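Local structure of serine protease pet (Escherichia coli, 4OM9) at residues Lys7-Asp12 with Asn549-Val554; Tyr13-Gln18 with Thr521-Phe526; Thr28-Lys33 with Leu45-Phe50; Phe148-Gly153 with Leu171-Phe176; Tyr198-Thr203 with Asn234-Lys239. The protein acts as a secreted serine protease and enterotoxin of the autotransporter family, and probably cleaves the host cytoskeletal protein alpha-fodrin. All coordinates share one frame; numbering follows the deposited sequence.

Contact 1. Residues Lys7-Asp12 with Asn549-Val554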
# COMPACT_ATOMS: atom_id res chain seq x y z
N LYS A 7 -16.94 27.11 4.57
CA LYS A 7 -17.40 25.78 4.20
C LYS A 7 -16.23 24.81 4.20
O LYS A 7 -16.24 23.80 4.92
CB LYS A 7 -18.07 25.78 2.83
CG LYS A 7 -19.49 26.35 2.82
CD LYS A 7 -19.49 27.86 2.75
CE LYS A 7 -20.91 28.42 2.62
NZ LYS A 7 -21.58 27.99 1.36
N ALA A 8 -15.22 25.13 3.40
CA ALA A 8 -14.10 24.23 3.17
C ALA A 8 -13.05 24.36 4.26
O ALA A 8 -12.92 25.41 4.87
CB ALA A 8 -13.48 24.51 1.82
N TRP A 9 -12.30 23.30 4.48
CA TRP A 9 -11.14 23.41 5.37
C TRP A 9 -10.00 24.16 4.69
O TRP A 9 -9.81 24.08 3.47
CB TRP A 9 -10.66 22.04 5.80
CG TRP A 9 -11.32 21.53 7.00
CD1 TRP A 9 -10.81 21.49 8.26
CD2 TRP A 9 -12.62 20.95 7.07
NE1 TRP A 9 -11.72 20.93 9.11
CE2 TRP A 9 -12.84 20.58 8.40
CE3 TRP A 9 -13.63 20.71 6.12
CZ2 TRP A 9 -14.02 19.98 8.83
CZ3 TRP A 9 -14.80 20.11 6.54
CH2 TRP A 9 -14.99 19.76 7.88
N ALA A 10 -9.23 24.88 5.49
CA ALA A 10 -8.13 25.68 5.01
C ALA A 10 -7.14 24.80 4.23
O ALA A 10 -6.64 25.18 3.18
CB ALA A 10 -7.46 26.39 6.18
N ARG A 11 -6.91 23.60 4.76
CA ARG A 11 -5.93 22.67 4.22
C ARG A 11 -6.38 22.15 2.85
O ARG A 11 -5.56 21.68 2.03
CB ARG A 11 -5.71 21.52 5.22
CG ARG A 11 -4.98 20.31 4.70
CD ARG A 11 -4.74 19.32 5.82
NE ARG A 11 -5.52 18.11 5.63
CZ ARG A 11 -5.36 17.00 6.36
NH1 ARG A 11 -4.43 16.97 7.30
NH2 ARG A 11 -6.10 15.93 6.13
N ASP A 12 -7.68 22.25 2.59
CA ASP A 12 -8.24 21.76 1.34
C ASP A 12 -7.73 22.52 0.11
O ASP A 12 -7.44 21.92 -0.93
CB ASP A 12 -9.77 21.81 1.39
CG ASP A 12 -10.35 20.79 2.35
OD1 ASP A 12 -9.67 19.77 2.61
OD2 ASP A 12 -11.49 20.99 2.83
N ASN A 549 -7.48 26.89 15.93
CA ASN A 549 -8.59 27.33 16.79
C ASN A 549 -9.86 27.60 16.00
O ASN A 549 -10.97 27.31 16.46
CB ASN A 549 -8.22 28.59 17.57
CG ASN A 549 -7.15 28.34 18.61
OD1 ASN A 549 -6.97 27.21 19.09
ND2 ASN A 549 -6.43 29.40 18.97
N ALA A 550 -9.72 28.18 14.81
CA ALA A 550 -10.90 28.60 14.08
C ALA A 550 -11.67 27.40 13.55
O ALA A 550 -12.87 27.48 13.32
CB ALA A 550 -10.52 29.53 12.96
N GLU A 551 -10.99 26.27 13.39
CA GLU A 551 -11.64 25.06 12.91
C GLU A 551 -11.82 23.99 14.02
O GLU A 551 -12.22 22.85 13.75
CB GLU A 551 -10.84 24.47 11.74
CG GLU A 551 -10.61 25.43 10.57
CD GLU A 551 -9.90 24.77 9.41
OE1 GLU A 551 -8.86 24.11 9.65
OE2 GLU A 551 -10.38 24.88 8.26
N ASN A 552 -11.54 24.37 15.26
CA ASN A 552 -11.58 23.44 16.39
C ASN A 552 -12.96 22.84 16.67
O ASN A 552 -13.08 21.63 16.88
CB ASN A 552 -11.06 24.12 17.65
CG ASN A 552 -11.26 23.26 18.90
OD1 ASN A 552 -10.75 22.15 19.00
ND2 ASN A 552 -12.02 23.79 19.87
N SER A 553 -14.00 23.67 16.66
CA SER A 553 -15.36 23.23 16.96
C SER A 553 -15.84 22.15 16.01
O SER A 553 -16.31 21.10 16.46
CB SER A 553 -16.34 24.41 16.93
OG SER A 553 -15.97 25.37 17.90
N VAL A 554 -15.74 22.41 14.71
CA VAL A 554 -16.19 21.46 13.71
C VAL A 554 -15.30 20.21 13.72
O VAL A 554 -15.74 19.12 13.36
CB VAL A 554 -16.20 22.08 12.29
CG1 VAL A 554 -14.78 22.34 11.78
CG2 VAL A 554 -16.94 21.17 11.32
O HOH W 1 -7.56 22.87 7.47
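W9 and E551 meet with their flat groups turned well apart. The indole and carboxylate planes stand 60° from each other. The carboxylate reaches the five-membered part of the ring, and CD1 of W9 lies 3.4 Å from OE2 of E551. CG of E551 is anti to its carbonyl carbon (chi1 -56°), and the chain beyond it is extended. OE2 accepts the backbone N-H of A10 at 3.0 Å. This bond is fairly straight, at 162°, and arrives on the syn side of the oxygen. OE2 also forms a salt bridge to K35. OE1 takes a different pair of partners, the hydroxyl of S564 and water 1. That water lies 2.8 Å from OE1 of E551 and accepts the N-H of R11 at 2.9 Å. Both carboxylate oxygens of this buried group are thus satisfied. V554 meets the six-membered end of the indole obliquely, with CG1 3.9 Å from CZ2 of W9. The indole NE1 is bound by N555. Within 7-12, OD2 of D12 accepts the N-H of W9 at 3.0 Å. The contact joins the start of the protease domain to the helical pair 543-550 and 552-558, an excursion from the beta-helix of the autotransporter passenger.

Contact 2. Residues Tyr13-Gln18 with Thr521-Phe526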
# COMPACT_ATOMS: atom_id res chain seq x y z
N TYR A 13 -7.63 23.85 0.21
CA TYR A 13 -7.10 24.64 -0.89
C TYR A 13 -5.65 24.28 -1.17
O TYR A 13 -5.22 24.27 -2.32
CB TYR A 13 -7.21 26.13 -0.59
CG TYR A 13 -8.62 26.66 -0.51
CD1 TYR A 13 -9.30 27.08 -1.65
CD2 TYR A 13 -9.29 26.75 0.72
CE1 TYR A 13 -10.60 27.58 -1.59
CE2 TYR A 13 -10.58 27.24 0.80
CZ TYR A 13 -11.24 27.66 -0.36
OH TYR A 13 -12.52 28.14 -0.29
N LEU A 14 -4.91 23.99 -0.11
CA LEU A 14 -3.49 23.65 -0.19
C LEU A 14 -3.27 22.26 -0.76
O LEU A 14 -2.39 22.05 -1.60
CB LEU A 14 -2.86 23.73 1.19
CG LEU A 14 -2.35 25.06 1.73
CD1 LEU A 14 -3.15 26.21 1.26
CD2 LEU A 14 -2.31 25.04 3.23
N ASP A 15 -4.08 21.30 -0.31
CA ASP A 15 -4.01 19.92 -0.80
C ASP A 15 -4.18 19.90 -2.32
O ASP A 15 -3.48 19.17 -3.02
CB ASP A 15 -5.09 19.03 -0.16
CG ASP A 15 -4.61 18.30 1.10
OD1 ASP A 15 -3.41 18.35 1.42
OD2 ASP A 15 -5.46 17.66 1.78
N LEU A 16 -5.12 20.71 -2.82
CA LEU A 16 -5.41 20.74 -4.24
C LEU A 16 -4.24 21.31 -5.03
O LEU A 16 -3.89 20.77 -6.08
CB LEU A 16 -6.68 21.55 -4.52
CG LEU A 16 -7.10 21.76 -5.98
CD1 LEU A 16 -7.16 20.46 -6.76
CD2 LEU A 16 -8.45 22.46 -6.03
N ALA A 17 -3.65 22.39 -4.54
CA ALA A 17 -2.59 23.07 -5.27
C ALA A 17 -1.34 22.21 -5.28
O ALA A 17 -0.56 22.27 -6.21
CB ALA A 17 -2.29 24.45 -4.68
N GLN A 18 -1.16 21.40 -4.25
CA GLN A 18 0.10 20.71 -4.08
C GLN A 18 -0.06 19.23 -4.39
O GLN A 18 0.84 18.43 -4.12
CB GLN A 18 0.63 20.96 -2.66
CG GLN A 18 0.74 22.47 -2.38
CD GLN A 18 1.08 22.79 -0.95
OE1 GLN A 18 1.80 22.04 -0.29
NE2 GLN A 18 0.57 23.92 -0.46
N THR A 521 -1.59 8.81 4.02
CA THR A 521 -1.60 9.74 2.89
C THR A 521 -1.02 11.09 3.31
O THR A 521 -1.36 11.61 4.35
CB THR A 521 -3.02 9.86 2.33
OG1 THR A 521 -3.35 8.61 1.70
CG2 THR A 521 -3.13 11.01 1.30
N ASP A 522 -0.09 11.61 2.54
CA ASP A 522 0.48 12.92 2.85
C ASP A 522 -0.49 14.06 2.53
O ASP A 522 -1.20 14.02 1.53
CB ASP A 522 1.79 13.16 2.09
CG ASP A 522 2.81 12.06 2.32
OD1 ASP A 522 3.29 11.95 3.47
OD2 ASP A 522 3.16 11.33 1.37
N HIS A 523 -0.51 15.06 3.40
CA HIS A 523 -1.27 16.26 3.15
C HIS A 523 -0.34 17.45 3.24
O HIS A 523 0.78 17.37 3.75
CB HIS A 523 -2.44 16.42 4.15
CG HIS A 523 -3.44 15.32 4.08
ND1 HIS A 523 -4.63 15.43 3.38
CD2 HIS A 523 -3.43 14.06 4.58
CE1 HIS A 523 -5.31 14.31 3.47
NE2 HIS A 523 -4.60 13.45 4.19
N ALA A 524 -0.82 18.57 2.69
CA ALA A 524 -0.13 19.83 2.79
C ALA A 524 -0.19 20.30 4.24
O ALA A 524 -1.10 19.93 4.99
CB ALA A 524 -0.77 20.87 1.87
N ILE A 525 0.78 21.12 4.62
CA ILE A 525 0.71 21.81 5.89
C ILE A 525 0.79 23.30 5.61
O ILE A 525 0.94 23.72 4.47
CB ILE A 525 1.84 21.39 6.83
CG1 ILE A 525 3.20 21.88 6.30
CG2 ILE A 525 1.85 19.85 7.01
CD1 ILE A 525 4.37 21.35 7.10
N PHE A 526 0.67 24.11 6.66
CA PHE A 526 0.67 25.55 6.51
C PHE A 526 2.08 26.11 6.61
O PHE A 526 2.38 27.15 6.01
CB PHE A 526 -0.22 26.19 7.57
CG PHE A 526 -1.59 25.57 7.67
CD1 PHE A 526 -2.49 25.68 6.61
CD2 PHE A 526 -1.98 24.90 8.82
CE1 PHE A 526 -3.74 25.12 6.69
CE2 PHE A 526 -3.23 24.35 8.91
CZ PHE A 526 -4.11 24.46 7.84
O HOH W 2 2.27 22.42 2.40
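D15 and H523 carry the polar part of the contact. The D15 carboxylate holds two donors, one on each oxygen. OD2 of D15 accepts ND1 of H523 at 2.9 Å, on the syn side, and lies almost in the imidazole plane. OD1 of D15 takes the backbone N-H of A524 at 2.9 Å. Both bonds are nearly straight, at 174°. The other ring nitrogen, NE2 of H523, is bonded to D575, so the imidazole is held between two acids. The segments belong to different parts of the passenger: helix 10-17 of the protease domain meets the loop that leaves beta-helix strand 514-520. The apolar contacts involve L14, A524 and F526. CB of L14 is 3.6 Å from CB of A524. CD2 of L14 approaches CD1 of F526 at 3.4 Å, the two side chains crossing at about a right angle. Water gives a third kind of link. Water 2 lies 2.8 Å from OE1 of Q18 and from O of I525, while NE2 of Q18 turns to D169 and L171.

Contact 3. Residues Thr28-Lys33 with Leu45-Phe50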
# COMPACT_ATOMS: atom_id res chain seq x y z
N THR A 28 -10.31 11.58 -10.73
CA THR A 28 -11.63 12.00 -11.18
C THR A 28 -12.65 11.89 -10.05
O THR A 28 -12.40 11.20 -9.06
CB THR A 28 -12.10 11.15 -12.37
OG1 THR A 28 -12.24 9.79 -11.94
CG2 THR A 28 -11.11 11.22 -13.51
N HIS A 29 -13.79 12.58 -10.21
CA HIS A 29 -14.93 12.47 -9.30
C HIS A 29 -14.57 12.78 -7.86
O HIS A 29 -14.97 12.07 -6.94
CB HIS A 29 -15.53 11.06 -9.36
CG HIS A 29 -16.32 10.80 -10.61
ND1 HIS A 29 -16.44 11.74 -11.61
CD2 HIS A 29 -17.03 9.72 -11.01
CE1 HIS A 29 -17.19 11.24 -12.58
NE2 HIS A 29 -17.56 10.02 -12.24
N VAL A 30 -13.81 13.85 -7.67
CA VAL A 30 -13.34 14.22 -6.35
C VAL A 30 -14.39 15.06 -5.63
O VAL A 30 -14.92 16.01 -6.20
CB VAL A 30 -12.00 15.01 -6.43
CG1 VAL A 30 -11.48 15.37 -5.05
CG2 VAL A 30 -10.95 14.22 -7.21
N LYS A 31 -14.69 14.70 -4.40
CA LYS A 31 -15.53 15.55 -3.56
C LYS A 31 -14.89 15.70 -2.18
O LYS A 31 -14.12 14.85 -1.75
CB LYS A 31 -16.95 15.00 -3.46
CG LYS A 31 -17.12 13.77 -2.60
CD LYS A 31 -18.60 13.51 -2.29
CE LYS A 31 -19.11 12.21 -2.92
NZ LYS A 31 -19.02 12.23 -4.41
N ILE A 32 -15.20 16.81 -1.52
CA ILE A 32 -14.71 17.08 -0.18
C ILE A 32 -15.87 17.41 0.75
O ILE A 32 -16.83 18.06 0.34
CB ILE A 32 -13.65 18.23 -0.17
CG1 ILE A 32 -13.36 18.72 1.26
CG2 ILE A 32 -14.09 19.41 -1.03
CD1 ILE A 32 -12.81 17.65 2.26
N LYS A 33 -15.79 16.92 1.97
CA LYS A 33 -16.73 17.28 3.03
C LYS A 33 -16.55 18.74 3.45
O LYS A 33 -15.44 19.24 3.52
CB LYS A 33 -16.53 16.35 4.23
CG LYS A 33 -16.75 14.87 3.91
CD LYS A 33 -16.17 13.95 4.98
CE LYS A 33 -14.68 13.66 4.73
NZ LYS A 33 -14.46 12.98 3.42
N LEU A 45 -13.70 16.24 -13.98
CA LEU A 45 -12.44 16.29 -14.73
C LEU A 45 -11.36 15.63 -13.89
O LEU A 45 -11.52 15.51 -12.68
CB LEU A 45 -12.04 17.73 -15.04
CG LEU A 45 -12.98 18.64 -15.85
CD1 LEU A 45 -12.40 20.03 -15.89
CD2 LEU A 45 -13.18 18.12 -17.27
N PRO A 46 -10.26 15.19 -14.51
CA PRO A 46 -9.12 14.76 -13.68
C PRO A 46 -8.50 15.96 -12.99
O PRO A 46 -8.52 17.05 -13.55
CB PRO A 46 -8.14 14.15 -14.69
CG PRO A 46 -8.94 13.92 -15.94
CD PRO A 46 -9.99 14.99 -15.95
N VAL A 47 -7.97 15.76 -11.79
CA VAL A 47 -7.21 16.82 -11.13
C VAL A 47 -5.97 17.12 -11.95
O VAL A 47 -5.28 16.21 -12.40
CB VAL A 47 -6.80 16.42 -9.69
CG1 VAL A 47 -5.95 17.50 -9.04
CG2 VAL A 47 -8.05 16.15 -8.85
N PRO A 48 -5.68 18.41 -12.15
CA PRO A 48 -4.45 18.78 -12.88
C PRO A 48 -3.20 18.30 -12.15
O PRO A 48 -3.24 18.02 -10.95
CB PRO A 48 -4.49 20.31 -12.90
CG PRO A 48 -5.95 20.66 -12.68
CD PRO A 48 -6.49 19.58 -11.78
N ASP A 49 -2.09 18.20 -12.89
CA ASP A 49 -0.79 18.07 -12.27
C ASP A 49 -0.23 19.47 -12.17
O ASP A 49 0.09 20.11 -13.17
CB ASP A 49 0.13 17.15 -13.09
CG ASP A 49 1.50 16.93 -12.44
OD1 ASP A 49 2.04 17.86 -11.81
OD2 ASP A 49 2.05 15.82 -12.58
N PHE A 50 -0.11 19.96 -10.95
CA PHE A 50 0.43 21.29 -10.74
C PHE A 50 1.95 21.37 -10.54
O PHE A 50 2.47 22.40 -10.09
CB PHE A 50 -0.24 21.93 -9.54
CG PHE A 50 -1.71 22.12 -9.71
CD1 PHE A 50 -2.21 22.90 -10.74
CD2 PHE A 50 -2.61 21.51 -8.83
CE1 PHE A 50 -3.57 23.08 -10.89
CE2 PHE A 50 -3.98 21.70 -8.97
CZ PHE A 50 -4.46 22.48 -10.00
O HOH W 3 -12.70 16.15 -9.93
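T28 and P46 bring the two backbones closest, with their CA atoms 4.5 Å apart. The chains then diverge. H29 has positive phi and psi (57°/44°), which turns the chain just before V30 and strand 31-32. The segment 45-50 has no regular structure, and its two prolines, P46 and P48, stay extended. Water 3 bridges the two backbones. It lies 3.1 Å from O of L45, to which it donates, and accepts a weak bond from N of V30 at 3.4 Å. Strand 31-32 pairs antiparallel with strand 40-41 at the start of the protease domain. Segment 28-33 supplies one strand of this pair, and 45-50 follows the other. This domain belongs to the chymotrypsin-like PA clan. The side chains meet through single methyl groups. CG2 of V30 touches CG2 of V47 at 3.9 Å, and the two valines cross at about a right angle. CG2, anti to the carbonyl carbon in both, is the methyl that meets its neighbour. T28 uses its methyl group: CG2 lies 4.1 Å from CA of P46. V47 is also backbone-bonded to G26 and S27, and its side chain reaches L16 of helix 10-17. The carbonyl of P46 accepts NE1 of W222.

Contact 4. Residues Phe148-Gly153 with Leu171-Phe176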
# COMPACT_ATOMS: atom_id res chain seq x y z
N PHE A 148 -8.49 25.67 -13.25
CA PHE A 148 -7.81 25.75 -11.98
C PHE A 148 -6.64 26.70 -12.09
O PHE A 148 -5.98 26.79 -13.13
CB PHE A 148 -7.28 24.38 -11.54
CG PHE A 148 -8.34 23.41 -11.09
CD1 PHE A 148 -8.83 23.45 -9.80
CD2 PHE A 148 -8.80 22.42 -11.96
CE1 PHE A 148 -9.82 22.52 -9.37
CE2 PHE A 148 -9.77 21.49 -11.55
CZ PHE A 148 -10.29 21.55 -10.25
N ARG A 149 -6.34 27.37 -10.99
CA ARG A 149 -5.17 28.21 -10.93
C ARG A 149 -4.49 28.01 -9.60
O ARG A 149 -5.14 27.87 -8.59
CB ARG A 149 -5.54 29.68 -11.11
CG ARG A 149 -4.34 30.57 -11.21
CD ARG A 149 -4.61 31.89 -10.52
NE ARG A 149 -4.32 31.74 -9.11
CZ ARG A 149 -5.21 31.87 -8.14
NH1 ARG A 149 -6.45 32.21 -8.45
NH2 ARG A 149 -4.84 31.71 -6.88
N VAL A 150 -3.18 28.03 -9.62
CA VAL A 150 -2.42 27.75 -8.43
C VAL A 150 -1.39 28.86 -8.21
O VAL A 150 -0.70 29.27 -9.15
CB VAL A 150 -1.76 26.38 -8.58
CG1 VAL A 150 -0.38 26.33 -8.00
CG2 VAL A 150 -2.68 25.31 -8.09
N GLY A 151 -1.32 29.38 -6.98
CA GLY A 151 -0.29 30.36 -6.65
C GLY A 151 -0.17 30.59 -5.15
O GLY A 151 -0.89 29.96 -4.36
N SER A 152 0.72 31.50 -4.75
CA SER A 152 0.91 31.76 -3.33
C SER A 152 1.06 33.24 -3.00
O SER A 152 2.06 33.65 -2.39
CB SER A 152 2.13 30.98 -2.82
OG SER A 152 2.24 31.04 -1.41
N GLY A 153 0.07 34.05 -3.38
CA GLY A 153 0.03 35.45 -3.00
C GLY A 153 -0.07 35.67 -1.49
O GLY A 153 0.07 34.74 -0.71
N LEU A 171 1.17 27.30 -1.05
CA LEU A 171 0.69 27.23 -2.42
C LEU A 171 -0.77 26.77 -2.43
O LEU A 171 -1.09 25.67 -1.98
CB LEU A 171 1.56 26.29 -3.26
CG LEU A 171 1.30 26.37 -4.76
CD1 LEU A 171 1.94 27.63 -5.39
CD2 LEU A 171 1.75 25.10 -5.45
N SER A 172 -1.66 27.61 -2.94
CA SER A 172 -3.10 27.36 -2.85
C SER A 172 -3.86 27.44 -4.19
O SER A 172 -3.48 28.19 -5.09
CB SER A 172 -3.73 28.32 -1.84
OG SER A 172 -3.56 29.67 -2.24
N ALA A 173 -4.94 26.68 -4.32
CA ALA A 173 -5.59 26.52 -5.61
C ALA A 173 -6.90 27.29 -5.70
O ALA A 173 -7.63 27.41 -4.73
CB ALA A 173 -5.84 25.08 -5.87
N SER A 174 -7.19 27.79 -6.90
CA SER A 174 -8.47 28.45 -7.16
C SER A 174 -9.20 27.67 -8.22
O SER A 174 -8.59 27.16 -9.15
CB SER A 174 -8.28 29.89 -7.62
OG SER A 174 -7.59 30.64 -6.64
N LEU A 175 -10.51 27.55 -8.06
CA LEU A 175 -11.36 26.94 -9.07
C LEU A 175 -12.19 28.06 -9.67
O LEU A 175 -12.68 28.92 -8.93
CB LEU A 175 -12.25 25.86 -8.48
CG LEU A 175 -13.39 25.37 -9.37
CD1 LEU A 175 -12.84 24.39 -10.38
CD2 LEU A 175 -14.54 24.74 -8.55
N PHE A 176 -12.38 28.06 -10.99
CA PHE A 176 -13.07 29.18 -11.62
C PHE A 176 -13.91 28.80 -12.84
O PHE A 176 -13.73 27.73 -13.42
CB PHE A 176 -12.04 30.25 -12.02
CG PHE A 176 -11.05 29.79 -13.06
CD1 PHE A 176 -11.42 29.66 -14.39
CD2 PHE A 176 -9.75 29.48 -12.69
CE1 PHE A 176 -10.53 29.20 -15.32
CE2 PHE A 176 -8.85 29.03 -13.63
CZ PHE A 176 -9.24 28.89 -14.95
O HOH W 4 -3.38 31.53 -4.72
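R149 and S174 face each other as an antiparallel hydrogen-bonded pair. N of R149 reaches O of S174 at 2.9 Å, and N of S174 returns to O of R149 at 2.7 Å. G151 and S172 form the next such pair, with N of S172 2.9 Å from O of G151 in a nearly straight bond. Between them, V150 and A173 are a non-hydrogen-bonded pair, as are F148 and L175. On the face of F148 and V150 the contacts are apolar. CD1 of L175 sits over one face of the F148 ring, a CH-pi contact 4.0 Å from the centroid. CG1 of V150 packs against CD2 of L171 at 3.5 Å, their side chains crossing at about a right angle. These strands, 143-151 and 172-185, belong to the curled antiparallel sheet of a chymotrypsin-like barrel in the protease domain. On the face of R149, the bent arginine chain brings NH1 within 2.7 Å of OG of S174, a weak hydrogen bond. In the next shell, Y193 binds NH1 of R149, and N201 binds the hydroxyls of S172 and S174, through its ND2 and O respectively. The apolar face is covered by L16 and A17 of helix 10-17.

Contact 5. Residues Tyr198-Thr203 with Asn234-Lys239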
# COMPACT_ATOMS: atom_id res chain seq x y z
N TYR A 198 -18.36 28.75 -3.65
CA TYR A 198 -18.22 27.96 -2.43
C TYR A 198 -16.75 27.64 -2.18
O TYR A 198 -16.21 27.89 -1.09
CB TYR A 198 -19.04 26.67 -2.52
CG TYR A 198 -20.54 26.85 -2.26
CD1 TYR A 198 -21.26 27.88 -2.86
CD2 TYR A 198 -21.22 25.97 -1.43
CE1 TYR A 198 -22.62 28.04 -2.62
CE2 TYR A 198 -22.59 26.11 -1.19
CZ TYR A 198 -23.28 27.15 -1.79
OH TYR A 198 -24.64 27.29 -1.55
N PHE A 199 -16.09 27.08 -3.19
CA PHE A 199 -14.68 26.80 -3.07
C PHE A 199 -13.92 27.99 -3.62
O PHE A 199 -13.58 28.05 -4.80
CB PHE A 199 -14.31 25.53 -3.81
CG PHE A 199 -12.97 25.01 -3.46
CD1 PHE A 199 -12.78 24.31 -2.28
CD2 PHE A 199 -11.88 25.23 -4.29
CE1 PHE A 199 -11.53 23.81 -1.93
CE2 PHE A 199 -10.62 24.73 -3.95
CZ PHE A 199 -10.45 24.03 -2.76
N THR A 200 -13.70 28.96 -2.74
CA THR A 200 -13.37 30.29 -3.19
C THR A 200 -12.02 30.72 -2.68
O THR A 200 -11.79 30.90 -1.48
CB THR A 200 -14.44 31.32 -2.75
OG1 THR A 200 -15.74 30.81 -3.07
CG2 THR A 200 -14.24 32.63 -3.47
N ASN A 201 -11.11 30.82 -3.63
CA ASN A 201 -9.80 31.35 -3.40
C ASN A 201 -9.63 32.58 -4.29
O ASN A 201 -9.43 32.46 -5.48
CB ASN A 201 -8.75 30.29 -3.70
CG ASN A 201 -7.36 30.74 -3.36
OD1 ASN A 201 -7.15 31.87 -2.93
ND2 ASN A 201 -6.39 29.84 -3.53
N LEU A 202 -9.76 33.77 -3.70
CA LEU A 202 -9.69 34.99 -4.48
C LEU A 202 -8.23 35.35 -4.81
O LEU A 202 -7.31 35.04 -4.04
CB LEU A 202 -10.37 36.15 -3.75
CG LEU A 202 -11.81 35.89 -3.30
CD1 LEU A 202 -12.28 37.05 -2.44
CD2 LEU A 202 -12.75 35.67 -4.48
N THR A 203 -8.05 36.01 -5.94
CA THR A 203 -6.72 36.39 -6.38
C THR A 203 -6.15 37.56 -5.58
O THR A 203 -6.85 38.53 -5.29
CB THR A 203 -6.75 36.75 -7.86
OG1 THR A 203 -7.46 35.74 -8.58
CG2 THR A 203 -5.33 36.89 -8.43
N ASN A 234 -13.82 42.88 -5.65
CA ASN A 234 -13.39 42.69 -4.26
C ASN A 234 -13.67 41.32 -3.62
O ASN A 234 -12.74 40.62 -3.20
CB ASN A 234 -14.03 43.77 -3.40
CG ASN A 234 -13.61 45.16 -3.81
OD1 ASN A 234 -12.55 45.64 -3.39
ND2 ASN A 234 -14.43 45.81 -4.62
N GLY A 235 -14.94 40.94 -3.51
CA GLY A 235 -15.32 39.71 -2.82
C GLY A 235 -15.62 38.56 -3.76
O GLY A 235 -14.86 38.27 -4.68
N LYS A 236 -16.74 37.90 -3.53
CA LYS A 236 -17.18 36.74 -4.30
C LYS A 236 -17.12 36.92 -5.82
O LYS A 236 -16.77 35.99 -6.55
CB LYS A 236 -18.62 36.37 -3.91
CG LYS A 236 -18.81 34.98 -3.34
CD LYS A 236 -17.74 34.63 -2.33
CE LYS A 236 -18.13 33.39 -1.50
NZ LYS A 236 -16.96 32.67 -0.88
N THR A 237 -17.49 38.11 -6.30
CA THR A 237 -17.63 38.31 -7.74
C THR A 237 -16.37 38.89 -8.38
O THR A 237 -16.36 39.15 -9.58
CB THR A 237 -18.79 39.25 -8.05
OG1 THR A 237 -18.53 40.50 -7.43
CG2 THR A 237 -20.12 38.67 -7.52
N GLN A 238 -15.33 39.09 -7.56
CA GLN A 238 -14.01 39.53 -8.04
C GLN A 238 -13.70 38.85 -9.36
O GLN A 238 -13.90 37.65 -9.52
CB GLN A 238 -12.92 39.20 -7.02
CG GLN A 238 -11.51 39.62 -7.43
CD GLN A 238 -10.42 38.77 -6.76
OE1 GLN A 238 -10.32 37.57 -7.03
NE2 GLN A 238 -9.63 39.38 -5.88
N LYS A 239 -13.26 39.63 -10.33
CA LYS A 239 -12.89 39.09 -11.61
C LYS A 239 -11.36 38.99 -11.69
O LYS A 239 -10.64 39.85 -11.14
CB LYS A 239 -13.44 39.97 -12.73
CG LYS A 239 -14.96 40.13 -12.76
CD LYS A 239 -15.61 38.90 -13.41
CE LYS A 239 -17.13 38.99 -13.55
NZ LYS A 239 -17.81 39.10 -12.24
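Q238 presents its flat carboxamide edge to the backbone of T203, and both ends of the amide are used. The two segments are loops of the chymotrypsin-like protease domain. OE1 of Q238 accepts the N-H of T203 at 3.0 Å, and the donor lies in the carbonyl plane on a lone pair. NE2 of Q238 donates to O of T203, also at 3.0 Å, and here too the donor sits on a lone pair in the carbonyl plane. That oxygen is tilted 23° from the plane of the glutamine amide. CB of L202 lies 3.6 Å from OE1 of Q238. Q238 closes a type I beta turn that begins at G235 and leads into strand 239-244. CG of Q238 is anti to its backbone N (chi1 -180°), and the chain continues extended toward T203. The side chains of T203 and Q238 cross at about a right angle.

L202 covers the turn with its methyl groups. CD2 of L202 lies 3.4 Å from O of G235, and CD1 is near O of N234. K236, the second residue of the turn, bends at chi2 and sends its amine to T200. D4 forms a salt bridge with that amine, while OG1 of T200 is also bonded to O of D196. The bond from NZ of K236 to OG1 of T200 is weak, at 3.1 Å.

In the fold
From the N terminus, helix 10-17 comes first and supplies one side of contacts 1 and 2. Contact 1 closes the longest loop, back from the helical pair 543-550 and 552-558. Contact 2 closes a slightly shorter one within it, from the loop after strand 514-520. Contacts 3, 4 and 5 all lie inside both loops and follow one another in series, without crossing. Contact 3 closes a short hairpin region, contact 4 pairs two strands of the barrel, and contact 5 joins two loops of the same domain. L16 packs on V47 and F199, and Y13 bonds to A173 and T200. Helix 10-17 thus ties the protease domain to the beta-helix side.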